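Local coordinates for Serpin48 (Tenebrio molitor, PDB 3OZQ), which inhibits the serine protease SPE with high specificity, as a serpin of insect innate immunity, at residues L35-P38 with F39-A42; N13-N16 with S17-S21; L45-A48 with Q49-C52; T276-F279 with K280-L283; E142-Q145 with H146-N150. All coordinates share one frame; numbering follows the deposited sequence.

Overall arrangement
From the N terminus the chain passes contacts 2, 1, 3, 5 and 4. Each is local, within continuous chain, so none closes a long loop, and they follow in series without nesting or crossing. Contact 2 lies on helix 10-29. Contacts 1 and 3 mark the start and end of helix 38-50. Contact 5 closes the turn after helix 129-143, and contact 4 starts helix 279-286 at the end of strand 260-278. P38 and F39 of contact 1 pack on F18, V15 and T19 of contact 2, and F279 joins contact 4 to contact 1. L283 of contact 4 touches both F18 of contact 2 and L45 of contact 3. Contact 5 touches none of the others.

Contact 1 (L35-P38 with F39-A42); sequences LVSP and FSAA
The hydroxyl of S37 accepts the amide N-H of S40, with OG 3.0 Å from S40 N and a nearly straight bond of 160°. S37 thereby fills the N-cap position of helix 38-50. Its OG stands anti to the backbone N (chi1 -178°), which turns the oxygen toward the S40 amide in the first turn, and the same hydroxyl is also hydrogen-bonded to L367 O on strand 365-372. The cap is thus tied to the sheet as well as to the helix. Two backbone bonds start the helical ladder: A41 N reaches S37 O at 3.2 Å, and A42 N reaches P38 O at 2.9 Å.

Around the cap, S37 and S40 pack alongside each other, CB to CB at 3.8 Å, and S40 OG goes on to N167 OD1. The methyls of the two alanines sit against the carbonyls of the preceding turn, A42 CB lying 3.2 Å from P38 O. P38 occupies the first position of the helix and turns its ring toward F18 and V22 of helix 10-29. F39 brings the edge of its ring near S37 OG, then leads off toward V15 and M365. A buried, serine-capped helix start following a strand, with a Ser-Pro step and an asparagine from strand 163-174, is consistent with the shutter region of serpins, at the base of helix B.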
# COMPACT_ATOMS: atom_id res chain seq x y z
N LEU A 35 -6.07 -4.80 -1.20
CA LEU A 35 -4.79 -4.39 -0.63
C LEU A 35 -4.39 -3.09 -1.33
O LEU A 35 -4.53 -2.98 -2.55
CB LEU A 35 -3.72 -5.47 -0.88
CG LEU A 35 -2.28 -5.17 -0.44
CD1 LEU A 35 -2.20 -5.07 1.08
CD2 LEU A 35 -1.33 -6.24 -0.94
N VAL A 36 -3.94 -2.11 -0.56
CA VAL A 36 -3.49 -0.84 -1.09
C VAL A 36 -2.30 -0.29 -0.30
O VAL A 36 -2.16 -0.55 0.90
CB VAL A 36 -4.64 0.21 -1.13
CG1 VAL A 36 -5.22 0.47 0.28
CG2 VAL A 36 -4.20 1.52 -1.85
N SER A 37 -1.41 0.43 -0.99
CA SER A 37 -0.32 1.14 -0.33
C SER A 37 -0.47 2.64 -0.51
O SER A 37 0.03 3.21 -1.49
CB SER A 37 1.03 0.71 -0.88
OG SER A 37 2.06 1.39 -0.16
N PRO A 38 -1.18 3.29 0.42
CA PRO A 38 -1.24 4.75 0.34
C PRO A 38 0.17 5.37 0.40
O PRO A 38 0.47 6.34 -0.32
CB PRO A 38 -2.08 5.13 1.56
CG PRO A 38 -2.95 3.89 1.79
CD PRO A 38 -2.03 2.74 1.49
N PHE A 39 1.03 4.79 1.22
CA PHE A 39 2.41 5.29 1.33
C PHE A 39 3.11 5.32 -0.03
O PHE A 39 3.62 6.36 -0.45
CB PHE A 39 3.23 4.42 2.28
CG PHE A 39 4.71 4.55 2.07
CD1 PHE A 39 5.40 3.60 1.32
CD2 PHE A 39 5.41 5.63 2.59
CE1 PHE A 39 6.76 3.73 1.09
CE2 PHE A 39 6.77 5.75 2.37
CZ PHE A 39 7.44 4.80 1.63
N SER A 40 3.14 4.18 -0.72
CA SER A 40 3.89 4.10 -1.97
C SER A 40 3.32 5.05 -3.03
O SER A 40 4.06 5.77 -3.72
CB SER A 40 3.94 2.64 -2.47
OG SER A 40 5.02 2.44 -3.36
N ALA A 41 2.00 5.05 -3.16
CA ALA A 41 1.34 5.97 -4.07
C ALA A 41 1.78 7.40 -3.72
O ALA A 41 2.05 8.21 -4.61
CB ALA A 41 -0.18 5.82 -3.96
N ALA A 42 1.84 7.69 -2.43
CA ALA A 42 2.20 9.02 -1.95
C ALA A 42 3.61 9.42 -2.40
O ALA A 42 3.83 10.55 -2.82
CB ALA A 42 2.08 9.11 -0.43

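Contact 2 (N13-N16 with S17-S21); sequences NAVN and SFTPS
T19 OG1 donates to V15 O at 2.8 Å, arriving from above the carbonyl plane, 43° out of it. With OG1 beside its own backbone N (chi1 -65°), the hydroxyl is placed over the same carbonyl that T19 N reaches by a weak bond, so V15 O takes two donors from one residue. S17 likewise turns its hydroxyl back onto the preceding turn. Its OG has two candidate acceptors, A14 O at 3.0 Å and N13 O at 3.2 Å, and its single proton cannot serve both fully.

Regular backbone bonds run beneath these side chains: S17 N to N13 O at 3.3 Å, and F18 N to A14 O at 3.0 Å. The ladder breaks at P20, which has no N-H to offer. N16 O instead faces the proline ring, 2.9 Å from P20 CD, and the helix kinks there.

Packing between the side chains is slight, and the approaches are of carbon to oxygen. V15 CG1 lies 4.1 Å from T19 OG1, and F18 sets its CB 3.2 Å from A14 O before its ring leads away toward P38, A42 and L283. On another side, the carboxamide of N16 is spent on the backbone at the start of strand 365-372, ND2 bonding G364 O and OD1 bonding I366 N.

Hydroxyls folded back onto i-4 or i-3 carbonyls are a common feature of serines and threonines in helices. Here they come just before a proline kink in helix 10-29, which corresponds to helix A of the serpin fold.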
# COMPACT_ATOMS: atom_id res chain seq x y z
N ASN A 13 3.76 10.66 9.71
CA ASN A 13 2.46 11.01 10.26
C ASN A 13 1.43 11.35 9.17
O ASN A 13 0.25 11.01 9.30
CB ASN A 13 2.60 12.17 11.24
CG ASN A 13 1.69 12.04 12.44
OD1 ASN A 13 2.16 11.98 13.59
ND2 ASN A 13 0.39 12.01 12.20
N ALA A 14 1.88 12.02 8.11
CA ALA A 14 0.98 12.40 7.02
C ALA A 14 0.48 11.18 6.25
O ALA A 14 -0.66 11.15 5.79
CB ALA A 14 1.66 13.40 6.08
N VAL A 15 1.34 10.19 6.10
CA VAL A 15 0.99 8.94 5.45
C VAL A 15 -0.12 8.22 6.23
O VAL A 15 -1.09 7.73 5.65
CB VAL A 15 2.21 8.02 5.35
CG1 VAL A 15 1.80 6.64 4.84
CG2 VAL A 15 3.29 8.65 4.47
N ASN A 16 0.05 8.18 7.54
CA ASN A 16 -0.89 7.47 8.40
C ASN A 16 -2.28 8.07 8.36
O ASN A 16 -3.27 7.35 8.44
CB ASN A 16 -0.38 7.38 9.84
CG ASN A 16 0.90 6.59 9.94
OD1 ASN A 16 1.32 5.95 8.98
ND2 ASN A 16 1.54 6.62 11.11
N SER A 17 -2.37 9.39 8.22
CA SER A 17 -3.68 10.01 8.10
C SER A 17 -4.21 9.90 6.67
O SER A 17 -5.43 9.88 6.44
CB SER A 17 -3.62 11.47 8.56
OG SER A 17 -2.50 12.15 8.00
N PHE A 18 -3.30 9.82 5.71
CA PHE A 18 -3.64 9.61 4.30
C PHE A 18 -4.26 8.23 4.11
O PHE A 18 -5.15 8.04 3.29
CB PHE A 18 -2.36 9.74 3.46
CG PHE A 18 -2.58 9.73 1.97
CD1 PHE A 18 -3.45 10.63 1.37
CD2 PHE A 18 -1.86 8.86 1.15
CE1 PHE A 18 -3.63 10.63 -0.02
CE2 PHE A 18 -2.02 8.86 -0.22
CZ PHE A 18 -2.91 9.75 -0.82
N THR A 19 -3.78 7.28 4.92
CA THR A 19 -4.14 5.87 4.75
C THR A 19 -5.64 5.58 4.82
O THR A 19 -6.19 4.96 3.91
CB THR A 19 -3.33 4.99 5.71
OG1 THR A 19 -1.95 5.07 5.35
CG2 THR A 19 -3.80 3.54 5.62
N PRO A 20 -6.31 6.04 5.90
CA PRO A 20 -7.75 5.81 6.00
C PRO A 20 -8.54 6.54 4.93
O PRO A 20 -9.57 6.02 4.51
CB PRO A 20 -8.11 6.37 7.39
CG PRO A 20 -6.96 7.25 7.77
CD PRO A 20 -5.76 6.63 7.13
N SER A 21 -8.07 7.71 4.50
CA SER A 21 -8.74 8.44 3.43
C SER A 21 -8.67 7.61 2.15
O SER A 21 -9.64 7.50 1.43
CB SER A 21 -8.10 9.81 3.22
OG SER A 21 -8.18 10.62 4.39

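Contact 3 (L45-A48 with Q49-C52); sequences LALA and QSGC
The carboxamide of Q49 approaches A46 with its oxygen end, OE1 lying 4.2 Å from A46 CA. The chain is extended beyond CG, and I60 and R61 of helix 54-63 touch the same side chain. As modelled, OE1 is buried and has no hydrogen-bonding partner.

Two carbonyl groups are met in contrasting ways. S50 OG lies in the plane of the L47 carbonyl and donates onto a lone pair, 2.8 Å from L47 O; the hydroxyl stands between its own backbone N and carbonyl carbon (chi1 83°), which folds it back against that oxygen. G51 N instead comes from above the A48 carbonyl plane, 51° out of it, at 2.8 Å from A48 O.

This bond of G51 belongs to the end of helix 38-50, helix B of the serpin fold. Up to Q49 the ladder is regular, Q49 N bonding L45 O at 2.7 Å. At S50 the amide is shared, with a bond to A46 O and a weak one to L47 O, and from G51 onward the bond spans three residues instead of four as the helix ends in a tighter, 3-10-like turn. C52 N continues this with Q49 O at 3.1 Å.

L47 CD2 lies 3.9 Å from S50 OG, and both residues rest against F109 of helix 107-115. C52 turns toward A57 of helix 54-63 and L298.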
# COMPACT_ATOMS: atom_id res chain seq x y z
N LEU A 45 3.42 10.18 -6.22
CA LEU A 45 2.76 11.45 -6.46
C LEU A 45 3.67 12.62 -6.04
O LEU A 45 3.62 13.70 -6.63
CB LEU A 45 1.45 11.50 -5.71
CG LEU A 45 0.59 12.72 -6.02
CD1 LEU A 45 0.02 12.63 -7.43
CD2 LEU A 45 -0.53 12.86 -5.00
N ALA A 46 4.47 12.41 -4.99
CA ALA A 46 5.44 13.42 -4.59
C ALA A 46 6.51 13.63 -5.69
O ALA A 46 6.94 14.75 -5.94
CB ALA A 46 6.09 13.04 -3.25
N LEU A 47 6.92 12.55 -6.35
CA LEU A 47 7.83 12.65 -7.47
C LEU A 47 7.17 13.51 -8.54
O LEU A 47 7.76 14.49 -9.02
CB LEU A 47 8.14 11.28 -8.06
CG LEU A 47 9.45 11.12 -8.83
CD1 LEU A 47 9.34 10.01 -9.86
CD2 LEU A 47 9.91 12.40 -9.49
N ALA A 48 5.95 13.14 -8.91
CA ALA A 48 5.17 13.93 -9.86
C ALA A 48 5.13 15.40 -9.46
O ALA A 48 5.41 16.30 -10.28
CB ALA A 48 3.77 13.39 -9.95
N GLN A 49 4.75 15.63 -8.21
CA GLN A 49 4.61 16.97 -7.66
C GLN A 49 5.88 17.79 -7.90
O GLN A 49 5.82 18.99 -8.17
CB GLN A 49 4.32 16.87 -6.15
CG GLN A 49 4.00 18.20 -5.47
CD GLN A 49 4.12 18.11 -3.95
OE1 GLN A 49 3.87 17.06 -3.34
NE2 GLN A 49 4.51 19.22 -3.32
N SER A 50 7.03 17.14 -7.83
CA SER A 50 8.27 17.87 -7.97
C SER A 50 8.48 18.43 -9.39
O SER A 50 9.25 19.38 -9.57
CB SER A 50 9.47 17.03 -7.54
OG SER A 50 9.90 16.18 -8.57
N GLY A 51 7.81 17.82 -10.37
CA GLY A 51 7.91 18.24 -11.75
C GLY A 51 6.77 19.15 -12.17
O GLY A 51 6.67 19.53 -13.33
N CYS A 52 5.91 19.48 -11.21
CA CYS A 52 4.77 20.36 -11.44
C CYS A 52 5.09 21.77 -10.97
O CYS A 52 6.12 22.01 -10.34
CB CYS A 52 3.54 19.87 -10.67
SG CYS A 52 2.78 18.34 -11.30

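Contact 4 (T276-F279 with K280-L283); sequences TVDF and KKVL
One carboxylate oxygen of D278 accepts the amides of K280 and K281 in the first turn of helix 279-286. OD1 lies 3.2 Å from K281 N in a bond of 170°, and 2.9 Å from K280 N in a bent, weak one. K281 N comes from above the carboxylate plane, 66° out of it. CG stands anti to the backbone N (chi1 180°), which carries the carboxylate over the open end of the helix, where its negative charge probably suits the positive end of the helix dipole. K281 crosses D278 at about a right angle; its ammonium stays 4.6 Å from OD2 of D278 by NZ, too far for a contact, though it may help to favour the negative charge.

Backbone bonds form the next layer. L283 N reaches F279 O at 2.8 Å, while V282 N is only weakly held by D278 O.

Beyond them lies an apolar layer. F279 and V282 run side by side in the same direction, F279 CD1 to V282 CB at 4.1 Å, and L283 CG comes up near the plane of the F279 ring at its edge. V277 CG1 adds a looser touch to V282 CG2 at 4.3 Å. The F279 ring is held in turn by V36, A41 and V22, and L283 packs on F18 and L45, so the buried side of this first turn meets helices 10-29 and 38-50.

An aspartate N-cap at a strand-to-helix junction is a classic helix start, here leading from strand 260-278 of the central sheet into the short helix 279-286 of the serpin fold.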
# COMPACT_ATOMS: atom_id res chain seq x y z
N THR A 276 -5.49 -4.06 -8.00
CA THR A 276 -5.06 -3.04 -8.94
C THR A 276 -5.92 -1.82 -8.63
O THR A 276 -7.15 -1.91 -8.63
CB THR A 276 -5.23 -3.49 -10.40
OG1 THR A 276 -4.43 -4.66 -10.64
CG2 THR A 276 -4.81 -2.38 -11.36
N VAL A 277 -5.29 -0.70 -8.31
CA VAL A 277 -6.01 0.48 -7.87
C VAL A 277 -5.79 1.68 -8.80
O VAL A 277 -4.66 2.05 -9.12
CB VAL A 277 -5.63 0.85 -6.41
CG1 VAL A 277 -6.33 2.13 -5.97
CG2 VAL A 277 -5.94 -0.30 -5.46
N ASP A 278 -6.90 2.26 -9.24
CA ASP A 278 -6.91 3.48 -10.00
C ASP A 278 -6.77 4.60 -9.00
O ASP A 278 -7.75 4.98 -8.36
CB ASP A 278 -8.24 3.62 -10.73
CG ASP A 278 -8.31 4.90 -11.54
OD1 ASP A 278 -7.43 5.79 -11.37
OD2 ASP A 278 -9.23 5.01 -12.38
N PHE A 279 -5.56 5.13 -8.87
CA PHE A 279 -5.30 6.22 -7.93
C PHE A 279 -5.71 7.60 -8.45
O PHE A 279 -5.80 8.55 -7.67
CB PHE A 279 -3.84 6.21 -7.46
CG PHE A 279 -3.66 5.55 -6.11
CD1 PHE A 279 -3.81 6.29 -4.94
CD2 PHE A 279 -3.35 4.20 -6.01
CE1 PHE A 279 -3.66 5.68 -3.68
CE2 PHE A 279 -3.20 3.59 -4.75
CZ PHE A 279 -3.35 4.34 -3.59
N LYS A 280 -5.96 7.73 -9.75
CA LYS A 280 -6.49 8.99 -10.27
C LYS A 280 -7.88 9.24 -9.69
O LYS A 280 -8.20 10.32 -9.22
CB LYS A 280 -6.57 8.98 -11.80
CG LYS A 280 -7.32 10.19 -12.33
CD LYS A 280 -7.32 10.27 -13.86
CE LYS A 280 -7.88 11.62 -14.33
NZ LYS A 280 -8.43 11.58 -15.73
N LYS A 281 -8.71 8.21 -9.77
CA LYS A 281 -10.03 8.22 -9.15
C LYS A 281 -9.94 8.56 -7.66
O LYS A 281 -10.67 9.41 -7.17
CB LYS A 281 -10.68 6.85 -9.32
CG LYS A 281 -12.03 6.71 -8.64
CD LYS A 281 -12.68 5.36 -8.94
CE LYS A 281 -12.85 5.16 -10.41
NZ LYS A 281 -13.39 3.79 -10.71
N VAL A 282 -9.03 7.89 -6.96
CA VAL A 282 -8.86 8.17 -5.53
C VAL A 282 -8.46 9.63 -5.31
O VAL A 282 -9.12 10.35 -4.57
CB VAL A 282 -7.82 7.23 -4.87
CG1 VAL A 282 -7.49 7.70 -3.45
CG2 VAL A 282 -8.32 5.79 -4.87
N LEU A 283 -7.38 10.06 -5.98
CA LEU A 283 -6.80 11.37 -5.71
C LEU A 283 -7.74 12.52 -6.07
O LEU A 283 -7.72 13.57 -5.44
CB LEU A 283 -5.44 11.52 -6.38
CG LEU A 283 -4.42 10.56 -5.76
CD1 LEU A 283 -3.10 10.54 -6.53
CD2 LEU A 283 -4.20 10.93 -4.30

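Contact 5 (E142-Q145 with H146-N150); sequences EQTQ and HKIQN
H146 sets the edge of its imidazole near the peptide carbon of Q145, CD2 lying 3.6 Å from Q145 C. Both residues have positive phi, as the middle pair of a type I' turn from T144 to K147 requires. ND1 of the histidine is bonded to E141 OE2 in the last turn of helix 129-143.

K147 closes the turn: its N lies 2.9 Å from T144 O, approaching from above the carbonyl plane, 46° out of it. Its side chain starts over the same oxygen, with CG 3.2 Å from T144 O. Bends at chi2 and chi4 then bring the chain obliquely across Q145, NZ standing 3.8 Å from Q145 CG, and NZ forms a long, weak ion pair with E327.

At I148 the backbone N makes a weak bond of 3.4 Å to T144 OG1. That hydroxyl sits between its own backbone N and carbonyl carbon (chi1 55°) and has its stronger partner in V140 O, so it links the last helical turn to the outgoing chain. I148 CB lies 3.6 Å from T144 OG1, the two side chains crossing at about a right angle. Q149 reaches back weakly to H146 O through NE2, and K316 binds its carbonyl.

The turn thus carries the chain from helix 129-143, helix F of serpins, onto the central sheet, where T144 and Q145 meet Y170 of strand 163-174 and I148 meets F318 of strand 310-321.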
# COMPACT_ATOMS: atom_id res chain seq x y z
N GLU A 142 10.32 -7.40 -14.87
CA GLU A 142 11.75 -7.51 -14.58
C GLU A 142 12.08 -6.96 -13.19
O GLU A 142 12.92 -7.51 -12.48
CB GLU A 142 12.58 -6.78 -15.63
CG GLU A 142 13.78 -6.03 -15.06
CD GLU A 142 13.96 -4.63 -15.66
OE1 GLU A 142 13.90 -4.48 -16.91
OE2 GLU A 142 14.15 -3.67 -14.88
N GLN A 143 11.40 -5.89 -12.80
CA GLN A 143 11.70 -5.19 -11.55
C GLN A 143 11.02 -5.82 -10.33
O GLN A 143 11.35 -5.48 -9.19
CB GLN A 143 11.30 -3.72 -11.65
CG GLN A 143 12.26 -2.87 -12.44
CD GLN A 143 13.61 -2.77 -11.77
OE1 GLN A 143 13.74 -2.14 -10.72
NE2 GLN A 143 14.61 -3.41 -12.36
N THR A 144 10.07 -6.72 -10.56
CA THR A 144 9.41 -7.41 -9.45
C THR A 144 9.58 -8.92 -9.54
O THR A 144 8.71 -9.67 -9.11
CB THR A 144 7.89 -7.14 -9.42
OG1 THR A 144 7.31 -7.47 -10.69
CG2 THR A 144 7.59 -5.69 -9.08
N GLN A 145 10.71 -9.36 -10.09
CA GLN A 145 10.98 -10.78 -10.33
C GLN A 145 9.77 -11.53 -10.89
O GLN A 145 9.44 -12.63 -10.44
CB GLN A 145 11.53 -11.49 -9.07
CG GLN A 145 11.35 -10.74 -7.75
CD GLN A 145 12.07 -9.41 -7.72
OE1 GLN A 145 11.59 -8.43 -7.14
NE2 GLN A 145 13.24 -9.37 -8.35
N HIS A 146 9.12 -10.92 -11.87
CA HIS A 146 7.98 -11.52 -12.58
C HIS A 146 6.78 -11.84 -11.70
O HIS A 146 5.85 -12.51 -12.15
CB HIS A 146 8.42 -12.74 -13.39
CG HIS A 146 9.45 -12.42 -14.43
ND1 HIS A 146 9.14 -12.32 -15.78
CD2 HIS A 146 10.77 -12.16 -14.33
CE1 HIS A 146 10.23 -12.02 -16.46
NE2 HIS A 146 11.24 -11.92 -15.60
N LYS A 147 6.78 -11.33 -10.47
CA LYS A 147 5.70 -11.54 -9.51
C LYS A 147 4.46 -10.68 -9.81
O LYS A 147 3.35 -11.00 -9.36
CB LYS A 147 6.17 -11.22 -8.09
CG LYS A 147 7.34 -12.06 -7.56
CD LYS A 147 6.97 -13.51 -7.34
CE LYS A 147 7.89 -14.18 -6.31
NZ LYS A 147 9.28 -13.65 -6.35
N ILE A 148 4.65 -9.59 -10.54
CA ILE A 148 3.57 -8.67 -10.86
C ILE A 148 3.46 -8.48 -12.36
O ILE A 148 4.35 -7.94 -13.01
CB ILE A 148 3.73 -7.32 -10.13
CG1 ILE A 148 3.61 -7.54 -8.62
CG2 ILE A 148 2.69 -6.30 -10.63
CD1 ILE A 148 3.61 -6.26 -7.80
N GLN A 149 2.35 -8.96 -12.91
CA GLN A 149 2.21 -9.04 -14.35
C GLN A 149 1.01 -8.24 -14.80
O GLN A 149 0.08 -8.00 -14.02
CB GLN A 149 2.11 -10.50 -14.79
CG GLN A 149 3.35 -11.31 -14.46
CD GLN A 149 3.34 -12.69 -15.11
OE1 GLN A 149 2.31 -13.15 -15.61
NE2 GLN A 149 4.49 -13.35 -15.11
N ASN A 150 1.05 -7.80 -16.06
CA ASN A 150 -0.08 -7.15 -16.68
C ASN A 150 -0.64 -6.00 -15.86
O ASN A 150 -1.85 -5.88 -15.70
CB ASN A 150 -1.17 -8.19 -16.95
CG ASN A 150 -0.75 -9.20 -17.98
OD1 ASN A 150 -0.74 -8.89 -19.17
ND2 ASN A 150 -0.37 -10.39 -17.54